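Local coordinates for protein amidase, hydantoinase/carbamoylase family (PDB 6C0D) that probably hydrolyses N-carbamoyl-L-amino acids as a zinc-dependent, homodimeric amidase of the peptidase M20 family, at residues 148-153 against 369-374; 123-128 against 186-191; 246-251 against 286-291. All coordinates share one frame; numbering follows the deposited sequence. Where two conformers were deposited one is given.

Contact 1: residues 148-153 against 369-374; sequences VGDAID and AQVIAQ. With EDO (1,2-ethanediol), chain I.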
loop_
_atom_site.group_PDB
_atom_site.type_symbol
_atom_site.label_atom_id
_atom_site.label_comp_id
_atom_site.label_asym_id
_atom_site.label_seq_id
_atom_site.Cartn_x
_atom_site.Cartn_y
_atom_site.Cartn_z
ATOM N N VAL A 148 28.160 24.952 14.284
ATOM C CA VAL A 148 28.298 24.716 15.724
ATOM C C VAL A 148 29.360 23.687 16.054
ATOM O O VAL A 148 29.603 23.420 17.241
ATOM C CB VAL A 148 26.959 24.292 16.370
ATOM C CG1 VAL A 148 25.862 25.316 16.038
ATOM C CG2 VAL A 148 26.546 22.904 15.930
ATOM N N GLY A 149 30.013 23.104 15.054
ATOM C CA GLY A 149 31.059 22.141 15.341
ATOM C C GLY A 149 30.581 20.736 15.624
ATOM O O GLY A 149 31.356 19.932 16.148
ATOM N N ASP A 150 29.323 20.415 15.312
ATOM C CA ASP A 150 28.856 19.035 15.358
ATOM C C ASP A 150 29.599 18.199 14.312
ATOM O O ASP A 150 30.230 18.726 13.391
ATOM C CB ASP A 150 27.342 18.959 15.119
ATOM C CG ASP A 150 26.516 19.453 16.311
ATOM O OD1 ASP A 150 27.076 19.661 17.406
ATOM O OD2 ASP A 150 25.284 19.638 16.147
ATOM N N ALA A 151 29.519 16.876 14.456
ATOM C CA ALA A 151 30.267 15.982 13.574
ATOM C C ALA A 151 29.758 16.064 12.135
ATOM O O ALA A 151 28.555 15.929 11.881
ATOM C CB ALA A 151 30.176 14.542 14.078
ATOM N N ILE A 152 30.678 16.294 11.193
ATOM C CA ILE A 152 30.355 16.328 9.770
ATOM C C ILE A 152 31.342 15.539 8.925
ATOM O O ILE A 152 31.177 15.472 7.704
ATOM C CB ILE A 152 30.258 17.775 9.235
ATOM C CG1 ILE A 152 31.630 18.448 9.271
ATOM C CG2 ILE A 152 29.228 18.600 10.023
ATOM C CD1 ILE A 152 31.688 19.790 8.569
ATOM N N ASP A 153 32.368 14.935 9.534
ATOM C CA ASP A 153 33.435 14.304 8.760
ATOM C C ASP A 153 32.918 13.120 7.954
ATOM O O ASP A 153 33.275 12.958 6.781
ATOM C CB ASP A 153 34.569 13.868 9.688
ATOM C CG ASP A 153 35.253 15.043 10.362
ATOM O OD1 ASP A 153 35.607 16.012 9.656
ATOM O OD2 ASP A 153 35.425 15.003 11.600
ATOM N N ALA A 369 17.445 26.025 13.460
ATOM C CA ALA A 369 17.424 26.536 14.830
ATOM C C ALA A 369 17.484 25.414 15.860
ATOM O O ALA A 369 17.960 25.628 16.980
ATOM C CB ALA A 369 16.166 27.377 15.063
ATOM N N GLN A 370 16.988 24.220 15.523
ATOM C CA GLN A 370 17.049 23.145 16.507
ATOM C C GLN A 370 18.489 22.700 16.751
ATOM O O GLN A 370 18.808 22.208 17.843
ATOM C CB GLN A 370 16.189 21.957 16.063
ATOM C CG GLN A 370 16.845 21.042 15.084
ATOM C CD GLN A 370 15.855 20.068 14.490
ATOM O OE1 GLN A 370 14.676 20.383 14.378
ATOM N NE2 GLN A 370 16.327 18.883 14.108
ATOM N N VAL A 371 19.353 22.836 15.745
ATOM C CA VAL A 371 20.772 22.522 15.909
ATOM C C VAL A 371 21.478 23.639 16.674
ATOM O O VAL A 371 22.259 23.390 17.603
ATOM C CB VAL A 371 21.417 22.290 14.529
ATOM C CG1 VAL A 371 22.955 22.213 14.626
ATOM C CG2 VAL A 371 20.846 21.021 13.874
ATOM N N ILE A 372 21.230 24.881 16.276
ATOM C CA ILE A 372 21.961 26.008 16.856
ATOM C C ILE A 372 21.563 26.218 18.316
ATOM O O ILE A 372 22.406 26.550 19.159
ATOM C CB ILE A 372 21.736 27.259 15.990
ATOM C CG1 ILE A 372 22.476 27.068 14.657
ATOM C CG2 ILE A 372 22.223 28.549 16.713
ATOM C CD1 ILE A 372 21.934 27.912 13.544
ATOM N N ALA A 373 20.287 25.971 18.647
ATOM C CA ALA A 373 19.775 26.226 19.994
ATOM C C ALA A 373 20.477 25.408 21.067
ATOM O O ALA A 373 20.446 25.791 22.245
ATOM C CB ALA A 373 18.269 25.939 20.060
ATOM N N GLN A 374 21.087 24.286 20.700
ATOM C CA GLN A 374 21.796 23.473 21.673
ATOM C C GLN A 374 23.149 24.074 22.053
ATOM O O GLN A 374 23.796 23.566 22.972
ATOM C CB GLN A 374 21.926 22.044 21.115
ATOM C CG GLN A 374 20.544 21.491 20.627
ATOM C CD GLN A 374 20.584 20.103 19.978
ATOM O OE1 GLN A 374 21.446 19.281 20.287
ATOM N NE2 GLN A 374 19.622 19.835 19.079
HETATM C C1 EDO I . 22.370 27.278 24.507
HETATM O O1 EDO I . 21.436 26.252 24.847
HETATM C C2 EDO I . 22.421 28.323 25.615
HETATM O O2 EDO I . 21.087 28.736 25.928
HETATM O O HOH W 1 23.558 20.745 18.113
HETATM O O HOH W 2 24.794 18.594 19.631
#
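V148 lies against V371 and I372 with a different methyl for each, and these apolar touches form the tight half of the contact. Its CG2 meets CG1 of V371 at 3.9 Å, the two side chains running obliquely to one another. The other branch, CG1, reaches over the helix backbone, 4.0 Å from CA of I372, and touches CG1 of the same residue. That branch is anti to the carbonyl carbon of V148 (chi1 -54°), which leaves CG2 for the neighbour one residue earlier. I372 starts out from its backbone away from V148, so that it offers its CA and the first carbon of its longer branch, while its side chain also packs on W131 and on Y192 of strand 189-198.

The join is between the C-terminal turn of helix 142-148 and the short helix 368-372. The first of these finishes in a Schellman motif, with G149 taking the positive phi that turns the chain out of the helix, and V148 thus sits on its last turn. This is the zinc-bearing part of the M20 fold: the side chain of I372 is about 10 Å from that of H89, a ligand of the bound zinc.

Beyond the Schellman turn the packing gives way to water. The D150 side chain runs alongside that of V371 but points the other way, its OD2 3.8 Å from CG1 of V371. It is linked to V371 through a water that lies 2.8 Å from OD2 of D150 and 3.0 Å from O of V371, while OD1 of D150 has a weak hydrogen bond with NE2 of H375. At this exposed end Q374, in one of its two conformers, folds back on its own segment, NE2 bonding to O of Q370 at 2.8 Å, with a bent N-H...O angle of 139°.

Contact 2: residues 123-128 against 186-191; sequences EFAVDV and RKRQRA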
loop_
_atom_site.group_PDB
_atom_site.type_symbol
_atom_site.label_atom_id
_atom_site.label_comp_id
_atom_site.label_asym_id
_atom_site.label_seq_id
_atom_site.Cartn_x
_atom_site.Cartn_y
_atom_site.Cartn_z
ATOM N N GLU A 123 25.631 50.654 16.308
ATOM C CA GLU A 123 26.776 49.931 16.854
ATOM C C GLU A 123 26.568 48.420 16.913
ATOM O O GLU A 123 27.550 47.689 17.080
ATOM C CB GLU A 123 27.104 50.438 18.265
ATOM C CG GLU A 123 27.459 51.895 18.289
ATOM C CD GLU A 123 27.705 52.428 19.691
ATOM O OE1 GLU A 123 27.832 51.612 20.636
ATOM O OE2 GLU A 123 27.768 53.668 19.839
ATOM N N PHE A 124 25.332 47.929 16.793
ATOM C CA PHE A 124 25.060 46.538 17.142
ATOM C C PHE A 124 25.546 45.602 16.040
ATOM O O PHE A 124 25.138 45.740 14.882
ATOM C CB PHE A 124 23.563 46.312 17.346
ATOM C CG PHE A 124 22.925 47.164 18.422
ATOM C CD1 PHE A 124 23.678 47.890 19.333
ATOM C CD2 PHE A 124 21.533 47.215 18.507
ATOM C CE1 PHE A 124 23.046 48.661 20.313
ATOM C CE2 PHE A 124 20.901 47.975 19.479
ATOM C CZ PHE A 124 21.653 48.696 20.374
ATOM N N ALA A 125 26.370 44.613 16.404
ATOM C CA ALA A 125 26.814 43.623 15.430
ATOM C C ALA A 125 25.678 42.658 15.092
ATOM O O ALA A 125 25.111 42.012 15.982
ATOM C CB ALA A 125 28.034 42.861 15.959
ATOM N N VAL A 126 25.354 42.555 13.802
ATOM C CA VAL A 126 24.376 41.589 13.293
ATOM C C VAL A 126 25.050 40.793 12.178
ATOM O O VAL A 126 25.545 41.388 11.215
ATOM C CB VAL A 126 23.113 42.282 12.758
ATOM C CG1 VAL A 126 22.121 41.224 12.206
ATOM C CG2 VAL A 126 22.467 43.143 13.861
ATOM N N ASP A 127 25.099 39.463 12.326
ATOM C CA ASP A 127 25.596 38.545 11.300
ATOM C C ASP A 127 24.400 37.954 10.554
ATOM O O ASP A 127 23.311 37.826 11.119
ATOM C CB ASP A 127 26.413 37.378 11.891
ATOM C CG ASP A 127 27.666 37.811 12.662
ATOM O OD1 ASP A 127 28.173 38.948 12.505
ATOM O OD2 ASP A 127 28.190 36.953 13.415
ATOM N N VAL A 128 24.598 37.587 9.281
ATOM C CA VAL A 128 23.520 37.022 8.469
ATOM C C VAL A 128 23.975 35.700 7.867
ATOM O O VAL A 128 25.078 35.615 7.322
ATOM C CB VAL A 128 23.093 38.007 7.353
ATOM C CG1 VAL A 128 21.945 37.439 6.538
ATOM C CG2 VAL A 128 22.714 39.355 7.961
ATOM N N ARG A 186 31.520 31.257 20.389
ATOM C CA ARG A 186 30.601 31.406 21.513
ATOM C C ARG A 186 30.885 32.644 22.364
ATOM O O ARG A 186 29.978 33.120 23.052
ATOM C CB ARG A 186 30.650 30.151 22.391
ATOM C CG ARG A 186 29.980 28.949 21.740
ATOM C CD ARG A 186 30.602 27.629 22.211
ATOM N NE ARG A 186 29.996 26.465 21.555
ATOM C CZ ARG A 186 30.390 25.968 20.383
ATOM N NH1 ARG A 186 31.393 26.528 19.716
ATOM N NH2 ARG A 186 29.775 24.910 19.870
ATOM N N LYS A 187 32.114 33.167 22.362
ATOM C CA LYS A 187 32.343 34.404 23.102
ATOM C C LYS A 187 31.696 35.604 22.406
ATOM O O LYS A 187 31.227 36.528 23.079
ATOM C CB LYS A 187 33.841 34.649 23.289
ATOM N N ARG A 188 31.646 35.600 21.071
ATOM C CA ARG A 188 31.140 36.727 20.287
ATOM C C ARG A 188 29.663 36.596 19.915
ATOM O O ARG A 188 28.897 37.547 20.095
ATOM C CB ARG A 188 31.993 36.887 19.017
ATOM C CG ARG A 188 31.466 37.894 18.000
ATOM C CD ARG A 188 32.418 38.078 16.807
ATOM N NE ARG A 188 31.800 39.042 15.912
ATOM C CZ ARG A 188 30.844 38.735 15.038
ATOM N NH1 ARG A 188 30.272 39.692 14.318
ATOM N NH2 ARG A 188 30.452 37.471 14.880
ATOM N N GLN A 189 29.247 35.446 19.370
ATOM C CA GLN A 189 27.886 35.246 18.856
ATOM C C GLN A 189 26.999 34.737 19.985
ATOM O O GLN A 189 27.125 33.585 20.415
ATOM C CB GLN A 189 27.930 34.284 17.670
ATOM C CG GLN A 189 28.641 34.940 16.474
ATOM C CD GLN A 189 29.212 33.959 15.474
ATOM O OE1 GLN A 189 29.758 32.929 15.853
ATOM N NE2 GLN A 189 29.092 34.280 14.181
ATOM N N ARG A 190 26.105 35.596 20.475
ATOM C CA ARG A 190 25.411 35.279 21.714
ATOM C C ARG A 190 23.933 34.969 21.537
ATOM O O ARG A 190 23.288 34.578 22.520
ATOM C CB ARG A 190 25.559 36.423 22.723
ATOM C CG ARG A 190 26.996 36.652 23.203
ATOM C CD ARG A 190 27.623 35.388 23.774
ATOM N NE ARG A 190 26.796 34.741 24.791
ATOM C CZ ARG A 190 26.486 33.448 24.785
ATOM N NH1 ARG A 190 26.940 32.662 23.820
ATOM N NH2 ARG A 190 25.731 32.937 25.748
ATOM N N ALA A 191 23.395 35.093 20.329
ATOM C CA ALA A 191 21.978 34.810 20.111
ATOM C C ALA A 191 21.757 34.542 18.635
ATOM O O ALA A 191 22.492 35.052 17.791
ATOM C CB ALA A 191 21.095 35.976 20.561
#
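D127 and R188 meet end-on in a two-pronged salt bridge, one guanidinium nitrogen to each carboxylate oxygen. NH1 of R188 donates to OD1 of D127 at 2.9 Å in an almost straight bond (176°), and NH2 of R188 donates to OD2 of D127 at 2.7 Å. Both oxygens use their syn lone pairs, and the two flat groups are nearly coplanar, as suits a paired, end-on grip. OD2 also accepts from NE2 of Q189, 2.9 Å away. The arginine holds the syn side while the amide comes nearly along the C-O axis, which leaves room for both donors; the amide plane is turned 72° from the carboxylate. Two bonds on one oxygen and a cation opposite would be expected to favour the ionised carboxylate.

The torsions of R188 bring its charge across: CG is anti to the backbone N (chi1 172°) and the chain runs extended to NE; at its tip NH1 comes 4.2 Å from CB of A125, at a slant to the guanidinium plane. In the next shell, OD1 of D127 takes a further bond from the backbone N of S77, and OE1 of Q189 is held by the backbone N of D185, which fixes the rotation of its amide. NE of R188 lies close to NH2 of R76, and the D127 carboxylate probably offsets part of that crowding of like charge.

Strands 125-130 and 189-198 do not pair directly: strand 83-88 lies between them, parallel to both. The salt bridge spans this middle strand, and the three parallel strands belong to the zinc-binding domain of the M20 fold.

Contact 3: residues 246-251 against 286-291; sequences AALVAF and GKAVLH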
loop_
_atom_site.group_PDB
_atom_site.type_symbol
_atom_site.label_atom_id
_atom_site.label_comp_id
_atom_site.label_asym_id
_atom_site.label_seq_id
_atom_site.Cartn_x
_atom_site.Cartn_y
_atom_site.Cartn_z
ATOM N N ALA A 246 -6.022 -7.164 8.516
ATOM C CA ALA A 246 -7.064 -6.916 9.506
ATOM C C ALA A 246 -6.457 -6.621 10.871
ATOM O O ALA A 246 -6.959 -5.757 11.606
ATOM C CB ALA A 246 -8.006 -8.116 9.602
ATOM N N ALA A 247 -5.392 -7.346 11.235
ATOM C CA ALA A 247 -4.672 -7.028 12.465
ATOM C C ALA A 247 -4.145 -5.597 12.430
ATOM O O ALA A 247 -4.302 -4.837 13.391
ATOM C CB ALA A 247 -3.523 -8.019 12.661
ATOM N N LEU A 248 -3.529 -5.209 11.314
ATOM C CA LEU A 248 -2.960 -3.867 11.214
ATOM C C LEU A 248 -4.022 -2.803 11.455
ATOM O O LEU A 248 -3.794 -1.825 12.183
ATOM C CB LEU A 248 -2.326 -3.689 9.830
ATOM C CG LEU A 248 -1.649 -2.344 9.509
ATOM C CD1 LEU A 248 -0.603 -2.541 8.417
ATOM C CD2 LEU A 248 -2.666 -1.283 9.040
ATOM N N VAL A 249 -5.189 -2.954 10.815
ATOM C CA VAL A 249 -6.250 -1.954 10.916
ATOM C C VAL A 249 -6.779 -1.883 12.341
ATOM O O VAL A 249 -7.054 -0.804 12.884
ATOM C CB VAL A 249 -7.362 -2.300 9.900
ATOM C CG1 VAL A 249 -8.686 -1.664 10.274
ATOM C CG2 VAL A 249 -6.934 -1.908 8.494
ATOM N N ALA A 250 -6.951 -3.050 12.973
ATOM C CA ALA A 250 -7.397 -3.066 14.366
ATOM C C ALA A 250 -6.366 -2.389 15.265
ATOM O O ALA A 250 -6.713 -1.675 16.213
ATOM C CB ALA A 250 -7.614 -4.512 14.828
ATOM N N PHE A 251 -5.092 -2.610 14.980
ATOM C CA PHE A 251 -4.044 -2.044 15.817
ATOM C C PHE A 251 -4.049 -0.523 15.741
ATOM O O PHE A 251 -3.797 0.146 16.747
ATOM C CB PHE A 251 -2.688 -2.613 15.405
ATOM C CG PHE A 251 -1.601 -2.420 16.459
ATOM C CD1 PHE A 251 -1.292 -3.439 17.350
ATOM C CD2 PHE A 251 -0.950 -1.207 16.582
ATOM C CE1 PHE A 251 -0.303 -3.262 18.336
ATOM C CE2 PHE A 251 0.033 -1.023 17.581
ATOM C CZ PHE A 251 0.349 -2.047 18.438
ATOM N N GLY A 286 -0.854 -12.242 4.204
ATOM C CA GLY A 286 -0.077 -12.929 5.224
ATOM C C GLY A 286 0.893 -12.035 5.980
ATOM O O GLY A 286 1.404 -12.409 7.045
ATOM N N LYS A 287 1.166 -10.858 5.425
ATOM C CA LYS A 287 2.021 -9.860 6.059
ATOM C C LYS A 287 1.467 -8.477 5.766
ATOM O O LYS A 287 0.812 -8.259 4.743
ATOM C CB LYS A 287 3.477 -9.929 5.568
ATOM C CG LYS A 287 4.196 -11.234 5.900
ATOM C CD LYS A 287 5.638 -11.219 5.378
ATOM C CE LYS A 287 6.356 -12.530 5.704
ATOM N NZ LYS A 287 7.719 -12.608 5.088
ATOM N N ALA A 288 1.759 -7.535 6.664
ATOM C CA ALA A 288 1.300 -6.162 6.526
ATOM C C ALA A 288 2.239 -5.271 7.330
ATOM O O ALA A 288 2.754 -5.687 8.374
ATOM C CB ALA A 288 -0.139 -5.997 7.015
ATOM N N VAL A 289 2.443 -4.042 6.862
ATOM C CA VAL A 289 3.324 -3.103 7.555
ATOM C C VAL A 289 2.727 -1.706 7.467
ATOM O O VAL A 289 2.156 -1.318 6.440
ATOM C CB VAL A 289 4.760 -3.144 6.978
ATOM C CG1 VAL A 289 4.752 -2.790 5.504
ATOM C CG2 VAL A 289 5.694 -2.190 7.755
ATOM N N LEU A 290 2.824 -0.960 8.568
ATOM C CA LEU A 290 2.460 0.447 8.542
ATOM C C LEU A 290 3.674 1.263 8.963
ATOM O O LEU A 290 4.556 0.772 9.675
ATOM C CB LEU A 290 1.256 0.768 9.453
ATOM C CG LEU A 290 1.353 0.637 10.989
ATOM C CD1 LEU A 290 2.121 1.820 11.658
ATOM C CD2 LEU A 290 -0.040 0.565 11.571
ATOM N N HIS A 291 3.708 2.508 8.515
ATOM C CA HIS A 291 4.681 3.488 8.972
ATOM C C HIS A 291 3.967 4.491 9.869
ATOM O O HIS A 291 2.908 5.018 9.495
ATOM C CB HIS A 291 5.335 4.188 7.780
ATOM C CG HIS A 291 6.104 3.260 6.889
ATOM N ND1 HIS A 291 7.052 3.702 5.991
ATOM C CD2 HIS A 291 6.065 1.914 6.760
ATOM C CE1 HIS A 291 7.575 2.664 5.360
ATOM N NE2 HIS A 291 6.993 1.569 5.809
#
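Helix-on-sheet packing in the satellite domain typical of dimeric M20 enzymes is illustrated by L248, which drops from helix 244-262 between A288 and L290 of strand 283-296. With chi1 at -179° L248 is stretched out from the helix, and its branch reaches the strand. CD1 makes the deepest entry: it lies 3.8 Å from CB of A288 and 3.6 Å from the backbone C of V289, touching the main chain itself. The side chain of A288 is only a methyl, which is consistent with so close an approach. At the branch point, CG of L248 meets CD2 of L290 at 3.9 Å, and CD2 of L248 comes near the same methyl, the two leucines meeting at a slant.

Helix and strand segments run in roughly the same direction, 30° apart, with their axes 8.4 Å from each other at closest approach. The residues two apart, A288 and L290, both face the helix, while V289 between them points to the other side of the strand. F226 and I274, on the neighbouring strands 210-227 and 268-277, pack on L248 as well. On the side of the helix turned from the strand, V249 packs on V249 of the second subunit, and the H291 ring meets F281 of that subunit.

Contacts 1 and 2 belong to the zinc-binding domain, contact 3 to the domain that meets the second subunit. The centres of contacts 1 and 2 are about 17 Å apart, and they are joined directly by a probable hydrogen bond from R186 NH2 to V148 O. Their segments alternate along the chain, 123-128, 148-153, 186-191, 369-374, so they interlock. Contact 3 comes between the last two of these, its centre about 38 Å from that of contact 1 and 52 Å from that of contact 2. The chain thus leaves the zinc-binding part, builds the distant helix-and-sheet domain, and returns to complete the first, so the domain that meets the second subunit is an insertion in the zinc-binding one.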